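Local coordinates for ferric vibriobactin ABC transporter, periplasmic ferric vibriobactin-binding protein (PDB 3R5T), which binds ferric vibriobactin in the periplasm of Vibrio cholerae and probably delivers it to an ABC transporter for iron uptake, at residues T54-W59 / S267-L272; S93-D98 / D117-T122. All blocks are in the same frame, centred on the assembly; numbering follows the deposited sequence.

Interaction 1 of 2, residues T54-W59 / S267-L272; sequences TFFEQW and SFRIDL. With VBN ((4S,5R)-N-{3-[(2,3-dihydroxybenzoyl)amino]propyl}-2-(2,3-dihydroxyphenyl)-N-[3-({[(4S,5R)-2-(2,3-dihydroxyphenyl)-5-met hyl-4,5-dihydro-1,3-oxazol-4-yl]carbonyl}amino)propyl]-5-methyl-4,5-dihydro-1,3-oxazole-4-carboxamide), chain B.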
loop_
_atom_site.group_PDB
_atom_site.type_symbol
_atom_site.label_atom_id
_atom_site.label_comp_id
_atom_site.label_asym_id
_atom_site.label_seq_id
_atom_site.Cartn_x
_atom_site.Cartn_y
_atom_site.Cartn_z
ATOM N N THR A 54 -14.072 -7.359 2.280
ATOM C CA THR A 54 -13.626 -7.462 0.903
ATOM C C THR A 54 -12.115 -7.652 0.814
ATOM O O THR A 54 -11.378 -7.283 1.732
ATOM C CB THR A 54 -13.996 -6.217 0.087
ATOM O OG1 THR A 54 -13.376 -5.055 0.657
ATOM C CG2 THR A 54 -15.525 -6.031 0.064
ATOM N N PHE A 55 -11.698 -8.256 -0.291
ATOM C CA PHE A 55 -10.305 -8.237 -0.734
ATOM C C PHE A 55 -10.092 -6.987 -1.592
ATOM O O PHE A 55 -11.002 -6.530 -2.280
ATOM C CB PHE A 55 -10.008 -9.464 -1.603
ATOM C CG PHE A 55 -9.792 -10.757 -0.840
ATOM C CD1 PHE A 55 -9.479 -10.768 0.512
ATOM C CD2 PHE A 55 -9.850 -11.964 -1.515
ATOM C CE1 PHE A 55 -9.249 -11.983 1.167
ATOM C CE2 PHE A 55 -9.620 -13.170 -0.868
ATOM C CZ PHE A 55 -9.316 -13.173 0.474
ATOM N N PHE A 56 -8.877 -6.443 -1.608
ATOM C CA PHE A 56 -8.611 -5.293 -2.486
ATOM C C PHE A 56 -8.772 -5.681 -3.943
ATOM O O PHE A 56 -8.277 -6.734 -4.369
ATOM C CB PHE A 56 -7.225 -4.672 -2.246
ATOM C CG PHE A 56 -7.085 -3.970 -0.923
ATOM C CD1 PHE A 56 -8.051 -3.068 -0.487
ATOM C CD2 PHE A 56 -5.992 -4.209 -0.111
ATOM C CE1 PHE A 56 -7.908 -2.418 0.734
ATOM C CE2 PHE A 56 -5.838 -3.552 1.106
ATOM C CZ PHE A 56 -6.808 -2.676 1.534
ATOM N N GLU A 57 -9.440 -4.833 -4.717
ATOM C CA GLU A 57 -9.838 -5.196 -6.077
ATOM C C GLU A 57 -8.675 -5.416 -7.035
ATOM O O GLU A 57 -8.795 -6.180 -7.990
ATOM C CB GLU A 57 -10.794 -4.139 -6.649
ATOM C CG GLU A 57 -11.458 -4.545 -7.950
ATOM C CD GLU A 57 -12.371 -5.768 -7.834
ATOM O OE1 GLU A 57 -12.727 -6.194 -6.711
ATOM O OE2 GLU A 57 -12.734 -6.308 -8.896
ATOM N N GLN A 58 -7.552 -4.756 -6.785
ATOM C CA GLN A 58 -6.405 -4.948 -7.667
ATOM C C GLN A 58 -5.909 -6.402 -7.721
ATOM O O GLN A 58 -5.260 -6.790 -8.702
ATOM C CB GLN A 58 -5.253 -4.009 -7.308
ATOM C CG GLN A 58 -4.673 -4.217 -5.902
ATOM C CD GLN A 58 -5.300 -3.332 -4.858
ATOM O OE1 GLN A 58 -6.443 -2.859 -5.021
ATOM N NE2 GLN A 58 -4.572 -3.094 -3.758
ATOM N N TRP A 59 -6.158 -7.173 -6.657
ATOM C CA TRP A 59 -5.689 -8.571 -6.595
ATOM C C TRP A 59 -6.762 -9.607 -6.258
ATOM O O TRP A 59 -6.463 -10.798 -6.190
ATOM C CB TRP A 59 -4.443 -8.754 -5.690
ATOM C CG TRP A 59 -4.547 -8.206 -4.297
ATOM C CD1 TRP A 59 -3.971 -7.064 -3.829
ATOM C CD2 TRP A 59 -5.252 -8.786 -3.191
ATOM N NE1 TRP A 59 -4.272 -6.882 -2.504
ATOM C CE2 TRP A 59 -5.059 -7.925 -2.083
ATOM C CE3 TRP A 59 -6.013 -9.946 -3.022
ATOM C CZ2 TRP A 59 -5.601 -8.192 -0.829
ATOM C CZ3 TRP A 59 -6.544 -10.205 -1.782
ATOM C CH2 TRP A 59 -6.337 -9.337 -0.702
ATOM N N SER A 267 -6.125 2.519 -5.713
ATOM C CA SER A 267 -4.875 3.090 -5.212
ATOM C C SER A 267 -4.839 3.295 -3.701
ATOM O O SER A 267 -3.918 3.940 -3.201
ATOM C CB SER A 267 -4.567 4.409 -5.925
ATOM O OG SER A 267 -5.569 5.388 -5.653
ATOM N N PHE A 268 -5.843 2.792 -2.981
ATOM C CA PHE A 268 -5.863 2.999 -1.533
ATOM C C PHE A 268 -4.575 2.480 -0.857
ATOM O O PHE A 268 -3.906 3.230 -0.142
ATOM C CB PHE A 268 -7.125 2.414 -0.871
ATOM C CG PHE A 268 -7.145 2.612 0.604
ATOM C CD1 PHE A 268 -7.293 3.893 1.135
ATOM C CD2 PHE A 268 -6.971 1.546 1.457
ATOM C CE1 PHE A 268 -7.277 4.111 2.496
ATOM C CE2 PHE A 268 -6.950 1.753 2.830
ATOM C CZ PHE A 268 -7.101 3.044 3.346
ATOM N N ARG A 269 -4.231 1.221 -1.096
ATOM C CA ARG A 269 -2.965 0.662 -0.610
ATOM C C ARG A 269 -2.103 0.311 -1.806
ATOM O O ARG A 269 -2.635 -0.001 -2.894
ATOM C CB ARG A 269 -3.216 -0.591 0.230
ATOM C CG ARG A 269 -3.774 -0.346 1.629
ATOM C CD ARG A 269 -2.796 0.349 2.533
ATOM N NE ARG A 269 -3.066 0.132 3.959
ATOM C CZ ARG A 269 -3.646 1.014 4.768
ATOM N NH1 ARG A 269 -4.031 2.205 4.318
ATOM N NH2 ARG A 269 -3.821 0.716 6.050
ATOM N N ILE A 270 -0.784 0.364 -1.616
ATOM C CA ILE A 270 0.170 0.099 -2.690
ATOM C C ILE A 270 0.758 -1.301 -2.609
ATOM O O ILE A 270 1.387 -1.680 -1.618
ATOM C CB ILE A 270 1.341 1.090 -2.658
ATOM C CG1 ILE A 270 0.825 2.531 -2.779
ATOM C CG2 ILE A 270 2.339 0.728 -3.762
ATOM C CD1 ILE A 270 0.042 2.771 -4.038
ATOM N N ASP A 271 0.521 -2.085 -3.644
ATOM C CA ASP A 271 1.199 -3.358 -3.809
ATOM C C ASP A 271 1.600 -3.411 -5.286
ATOM O O ASP A 271 1.326 -2.477 -6.036
ATOM C CB ASP A 271 0.283 -4.516 -3.370
ATOM C CG ASP A 271 -1.065 -4.442 -4.010
ATOM O OD1 ASP A 271 -2.077 -4.389 -3.280
ATOM O OD2 ASP A 271 -1.109 -4.452 -5.260
ATOM N N LEU A 272 2.248 -4.481 -5.716
ATOM C CA LEU A 272 2.672 -4.592 -7.108
ATOM C C LEU A 272 1.510 -4.340 -8.068
ATOM O O LEU A 272 1.668 -3.659 -9.083
ATOM C CB LEU A 272 3.232 -5.979 -7.365
ATOM C CG LEU A 272 3.535 -6.279 -8.833
ATOM C CD1 LEU A 272 4.604 -5.351 -9.428
ATOM C CD2 LEU A 272 3.944 -7.753 -8.972
HETATM C C VBN B . -10.321 4.970 8.372
HETATM N N VBN B . -8.629 3.157 8.894
HETATM O O VBN B . -9.711 5.798 8.962
HETATM C CA VBN B . -9.990 3.490 8.509
HETATM C CB VBN B . -10.814 2.749 9.628
HETATM C CAB VBN B . -11.058 0.100 1.306
HETATM O OAC VBN B . -8.268 8.757 4.908
HETATM O OAD VBN B . -12.618 1.285 5.447
HETATM O OAF VBN B . -5.304 3.723 6.357
HETATM O OAG VBN B . -3.756 3.508 10.781
HETATM O OAH VBN B . -6.185 1.199 7.807
HETATM O OAI VBN B . -7.607 5.013 6.696
HETATM O OAJ VBN B . -6.022 3.616 9.280
HETATM O OAK VBN B . -8.245 1.983 6.220
HETATM C CAL VBN B . -4.572 6.847 4.435
HETATM C CAM VBN B . -6.365 2.406 13.202
HETATM C CAN VBN B . -6.892 -1.925 5.921
HETATM C CAO VBN B . -4.381 5.552 5.025
HETATM C CAP VBN B . -5.090 2.740 12.664
HETATM C CAQ VBN B . -6.243 -1.020 6.824
HETATM C CAR VBN B . -5.814 7.558 4.616
HETATM C CAS VBN B . -7.521 2.497 12.413
HETATM C CAT VBN B . -8.009 -1.506 5.155
HETATM C CAU VBN B . -11.511 7.692 6.715
HETATM C CAV VBN B . -13.383 4.838 5.981
HETATM C CAW VBN B . -10.109 8.268 6.978
HETATM C CAX VBN B . -14.029 3.766 5.071
HETATM C CAY VBN B . -12.026 6.702 7.762
HETATM C CAZ VBN B . -12.332 4.300 6.967
HETATM N NBB VBN B . -8.974 7.415 6.636
HETATM N NBC VBN B . -13.041 3.197 4.156
HETATM N NBD VBN B . -9.895 1.609 4.225
HETATM O OBF VBN B . -10.214 -0.620 3.573
HETATM C CBG VBN B . -8.084 7.792 5.563
HETATM C CBH VBN B . -12.368 1.934 4.473
HETATM C CBJ VBN B . -8.643 3.175 10.333
HETATM C CBK VBN B . -5.434 4.972 5.791
HETATM C CBL VBN B . -4.980 3.174 11.330
HETATM C CBM VBN B . -6.734 0.279 6.929
HETATM C CBN VBN B . -6.608 5.643 5.970
HETATM C CBO VBN B . -6.088 3.257 10.591
HETATM C CBP VBN B . -7.813 0.678 6.187
HETATM C CBQ VBN B . -6.804 6.992 5.352
HETATM C CBR VBN B . -7.401 2.886 11.140
HETATM C CBS VBN B . -8.462 -0.243 5.248
HETATM C CBU VBN B . -11.241 0.151 2.812
HETATM C CBW VBN B . -9.707 0.231 4.555
HETATM C CBX VBN B . -11.204 1.577 3.557
HETATM N NBY VBN B . -11.534 5.326 7.645
HETATM O OG1 VBN B . -9.911 2.788 10.817
HETATM C CG2 VBN B . -11.489 1.433 9.276
HETATM O O HOH W 1 -5.736 -0.621 -2.657
HETATM O O HOH W 2 -2.856 -5.602 -0.492
#
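The loop 54-59, which follows strand 44-49 of the parallel sheet, passes the loop 267-272, which follows strand 260-264 of the mixed sheet, with F56 CA 8.4 Å from R269 CA. Across the ligand cleft of this two-lobed periplasmic binding protein, F56 and Q58 meet F268, R269 and D271 through side chains and water. The tip of the F56 ring lies against the aliphatic part of R269, CZ 3.8 Å from CG, and F56 CE1 touches F268 CD2. The R269 chain bends at chi2 (-67°), turning CD away from that ring; farther out, the guanidinium meets vibriobactin edge-on, NH1 donating to catecholate oxygen OAF at 2.8 Å and NH2 adding a weak bond; NE is held by T32 of helix 31-39. The F268 ring packs against the siderophore, its CZ 3.3 Å from vibriobactin NBD. Beyond F56, the Q58 amide bonds D271 OD1 on its syn side, almost straight at 171°, while D271 OD2 caps helix 272-286 at S274 N. A water accepts from both Q58 NE2 and R269 N, a second polar link between the lobes. W59 presents its indole edge to the same carboxylate, with CD1 3.3 Å from D271 OD1.

Interaction 2 of 2, residues S93-D98 / D117-T122; sequences SMIGAD and DYSDQT. With VBN ((4S,5R)-N-{3-[(2,3-dihydroxybenzoyl)amino]propyl}-2-(2,3-dihydroxyphenyl)-N-[3-({[(4S,5R)-2-(2,3-dihydroxyphenyl)-5-met hyl-4,5-dihydro-1,3-oxazol-4-yl]carbonyl}amino)propyl]-5-methyl-4,5-dihydro-1,3-oxazole-4-carboxamide), chain B; MOH (methanol), chain D.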
loop_
_atom_site.group_PDB
_atom_site.type_symbol
_atom_site.label_atom_id
_atom_site.label_comp_id
_atom_site.label_asym_id
_atom_site.label_seq_id
_atom_site.Cartn_x
_atom_site.Cartn_y
_atom_site.Cartn_z
ATOM N N SER A 93 0.096 -7.193 10.850
ATOM C CA SER A 93 0.555 -5.832 10.613
ATOM C C SER A 93 0.623 -5.051 11.902
ATOM O O SER A 93 -0.124 -5.319 12.853
ATOM C CB SER A 93 -0.326 -5.115 9.590
ATOM O OG SER A 93 -1.626 -4.926 10.098
ATOM N N MET A 94 1.528 -4.076 11.912
ATOM C CA MET A 94 1.844 -3.282 13.095
ATOM C C MET A 94 0.814 -2.193 13.401
ATOM O O MET A 94 0.494 -1.933 14.565
ATOM C CB MET A 94 3.213 -2.632 12.872
ATOM C CG MET A 94 3.758 -1.851 14.044
ATOM S SD MET A 94 4.271 -2.974 15.348
ATOM C CE MET A 94 5.256 -1.876 16.360
ATOM N N ILE A 95 0.318 -1.543 12.351
ATOM C CA ILE A 95 -0.605 -0.410 12.506
ATOM C C ILE A 95 -1.508 -0.272 11.292
ATOM O O ILE A 95 -1.064 -0.453 10.151
ATOM C CB ILE A 95 0.154 0.916 12.758
ATOM C CG1 ILE A 95 -0.814 2.087 12.924
ATOM C CG2 ILE A 95 1.138 1.184 11.615
ATOM C CD1 ILE A 95 -0.156 3.342 13.545
ATOM N N GLY A 96 -2.775 0.061 11.539
ATOM C CA GLY A 96 -3.761 0.139 10.467
ATOM C C GLY A 96 -5.019 -0.580 10.917
ATOM O O GLY A 96 -4.997 -1.321 11.907
ATOM N N ALA A 97 -6.119 -0.374 10.204
ATOM C CA ALA A 97 -7.376 -1.031 10.591
ATOM C C ALA A 97 -7.279 -2.565 10.599
ATOM O O ALA A 97 -8.060 -3.245 11.294
ATOM C CB ALA A 97 -8.532 -0.572 9.692
ATOM N N ASP A 98 -6.338 -3.095 9.822
ATOM C CA ASP A 98 -6.150 -4.545 9.660
ATOM C C ASP A 98 -5.116 -5.134 10.629
ATOM O O ASP A 98 -4.752 -6.301 10.516
ATOM C CB ASP A 98 -5.790 -4.898 8.198
ATOM C CG ASP A 98 -4.528 -4.222 7.706
ATOM O OD1 ASP A 98 -3.820 -3.590 8.502
ATOM O OD2 ASP A 98 -4.262 -4.334 6.499
ATOM N N ASP A 117 5.483 -3.827 9.556
ATOM C CA ASP A 117 4.850 -2.526 9.430
ATOM C C ASP A 117 4.932 -2.095 7.977
ATOM O O ASP A 117 6.027 -1.855 7.451
ATOM C CB ASP A 117 5.542 -1.516 10.339
ATOM C CG ASP A 117 4.818 -0.179 10.391
ATOM O OD1 ASP A 117 3.831 0.008 9.643
ATOM O OD2 ASP A 117 5.254 0.674 11.190
ATOM N N TYR A 118 3.787 -2.025 7.313
ATOM C CA TYR A 118 3.747 -1.625 5.918
ATOM C C TYR A 118 3.633 -0.115 5.746
ATOM O O TYR A 118 3.664 0.386 4.619
ATOM C CB TYR A 118 2.606 -2.321 5.183
ATOM C CG TYR A 118 1.242 -2.078 5.799
ATOM C CD1 TYR A 118 0.662 -0.812 5.791
ATOM C CD2 TYR A 118 0.517 -3.125 6.361
ATOM C CE1 TYR A 118 -0.603 -0.586 6.343
ATOM C CE2 TYR A 118 -0.733 -2.918 6.914
ATOM C CZ TYR A 118 -1.310 -1.649 6.906
ATOM O OH TYR A 118 -2.573 -1.472 7.454
ATOM N N SER A 119 3.490 0.610 6.854
ATOM C CA SER A 119 3.151 2.029 6.763
ATOM C C SER A 119 4.316 2.956 6.417
ATOM O O SER A 119 4.094 4.108 6.076
ATOM C CB SER A 119 2.461 2.509 8.057
ATOM O OG SER A 119 3.372 2.622 9.149
ATOM N N ASP A 120 5.545 2.470 6.531
ATOM C CA ASP A 120 6.699 3.342 6.299
ATOM C C ASP A 120 7.727 2.716 5.385
ATOM O O ASP A 120 8.910 3.080 5.413
ATOM C CB ASP A 120 7.363 3.735 7.616
ATOM C CG ASP A 120 7.903 2.542 8.389
ATOM O OD1 ASP A 120 8.651 2.808 9.360
ATOM O OD2 ASP A 120 7.594 1.369 8.054
ATOM N N GLN A 121 7.287 1.774 4.565
ATOM C CA GLN A 121 8.213 1.246 3.575
ATOM C C GLN A 121 7.525 1.070 2.235
ATOM O O GLN A 121 6.307 1.056 2.127
ATOM C CB GLN A 121 8.926 -0.031 4.052
ATOM C CG GLN A 121 7.989 -1.131 4.468
ATOM C CD GLN A 121 8.702 -2.395 4.999
ATOM O OE1 GLN A 121 9.813 -2.727 4.586
ATOM N NE2 GLN A 121 8.054 -3.094 5.922
ATOM N N THR A 122 8.328 1.024 1.190
ATOM C CA THR A 122 7.821 0.758 -0.144
ATOM C C THR A 122 7.218 -0.643 -0.187
ATOM O O THR A 122 7.517 -1.473 0.671
ATOM C CB THR A 122 8.940 0.817 -1.168
ATOM O OG1 THR A 122 9.957 -0.116 -0.797
ATOM C CG2 THR A 122 9.568 2.195 -1.205
HETATM C C VBN B . -10.321 4.970 8.372
HETATM N N VBN B . -8.629 3.157 8.894
HETATM O O VBN B . -9.711 5.798 8.962
HETATM C CA VBN B . -9.990 3.490 8.509
HETATM C CB VBN B . -10.814 2.749 9.628
HETATM C CAB VBN B . -11.058 0.100 1.306
HETATM O OAC VBN B . -8.268 8.757 4.908
HETATM O OAD VBN B . -12.618 1.285 5.447
HETATM O OAF VBN B . -5.304 3.723 6.357
HETATM O OAG VBN B . -3.756 3.508 10.781
HETATM O OAH VBN B . -6.185 1.199 7.807
HETATM O OAI VBN B . -7.607 5.013 6.696
HETATM O OAJ VBN B . -6.022 3.616 9.280
HETATM O OAK VBN B . -8.245 1.983 6.220
HETATM C CAL VBN B . -4.572 6.847 4.435
HETATM C CAM VBN B . -6.365 2.406 13.202
HETATM C CAN VBN B . -6.892 -1.925 5.921
HETATM C CAO VBN B . -4.381 5.552 5.025
HETATM C CAP VBN B . -5.090 2.740 12.664
HETATM C CAQ VBN B . -6.243 -1.020 6.824
HETATM C CAR VBN B . -5.814 7.558 4.616
HETATM C CAS VBN B . -7.521 2.497 12.413
HETATM C CAT VBN B . -8.009 -1.506 5.155
HETATM C CAU VBN B . -11.511 7.692 6.715
HETATM C CAV VBN B . -13.383 4.838 5.981
HETATM C CAW VBN B . -10.109 8.268 6.978
HETATM C CAX VBN B . -14.029 3.766 5.071
HETATM C CAY VBN B . -12.026 6.702 7.762
HETATM C CAZ VBN B . -12.332 4.300 6.967
HETATM N NBB VBN B . -8.974 7.415 6.636
HETATM N NBC VBN B . -13.041 3.197 4.156
HETATM N NBD VBN B . -9.895 1.609 4.225
HETATM O OBF VBN B . -10.214 -0.620 3.573
HETATM C CBG VBN B . -8.084 7.792 5.563
HETATM C CBH VBN B . -12.368 1.934 4.473
HETATM C CBJ VBN B . -8.643 3.175 10.333
HETATM C CBK VBN B . -5.434 4.972 5.791
HETATM C CBL VBN B . -4.980 3.174 11.330
HETATM C CBM VBN B . -6.734 0.279 6.929
HETATM C CBN VBN B . -6.608 5.643 5.970
HETATM C CBO VBN B . -6.088 3.257 10.591
HETATM C CBP VBN B . -7.813 0.678 6.187
HETATM C CBQ VBN B . -6.804 6.992 5.352
HETATM C CBR VBN B . -7.401 2.886 11.140
HETATM C CBS VBN B . -8.462 -0.243 5.248
HETATM C CBU VBN B . -11.241 0.151 2.812
HETATM C CBW VBN B . -9.707 0.231 4.555
HETATM C CBX VBN B . -11.204 1.577 3.557
HETATM N NBY VBN B . -11.534 5.326 7.645
HETATM O OG1 VBN B . -9.911 2.788 10.817
HETATM C CG2 VBN B . -11.489 1.433 9.276
HETATM C C MOH D . 8.642 -3.810 10.190
HETATM O O MOH D . 8.158 -4.179 8.902
HETATM O O HOH W 3 1.654 -1.630 9.471
#
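Chi1 of 57° in Y118 and 59° in D98 sets each CG between its own backbone N and carbonyl carbon, and the two side chains meet tip to tip, phenol OH to carboxylate OD1. Y118 OH donates to D98 OD1 at 2.7 Å on the syn side, with ring and carboxylate planes 77° apart. S93 OG reaches the same OD1 from the opposite face of the carboxylate, and S93 CB packs on Y118 CE2. These loops leave the C-terminal ends of the adjacent parallel strands 89-93 and 113-116, where such folds place their ligand sites. At the strand ends M94 CB lies 3.6 Å from D117 CB. D117 OD1 closes an Asx turn on S119 N, also accepts from S119 OG, and receives a water that bridges to I95 N and sits over the centre of the Y118 ring; the CG2 methyl of I95 packs against D117 OD1 and S119 OG. G96 brings its CA within 3.6 Å of Y118 OH, and A97 N donates to vibriobactin OAH at 2.9 Å. With two hydroxyls on OD1 and T32 OG1 on OD2, the buried D98 carboxylate is probably stabilised as the anion, and the bond to Y118 probably helps keep its OH beside the vibriobactin ring that carries OAH.

How the interactions relate
Both segments of interaction 2 fall between the two segments of interaction 1 in the sequence; their centres lie about 14 Å apart, and both contacts touch the same vibriobactin. The 93-98 and 117-122 loops both leave the parallel sheet, so interaction 2 joins neighbouring loops of one lobe. Interaction 1 instead pairs a loop of that sheet with one from the mixed sheet, leading into helix 272-286. The two meet directly where R269 NH2 lies 2.9 Å from Y118 OH, a probable hydrogen bond, and T32 of helix 31-39 serves both, bonded to R269 and D98. In this ligand-bound structure the two contacts thus place lobe-to-lobe packing next to the groups that hold the siderophore.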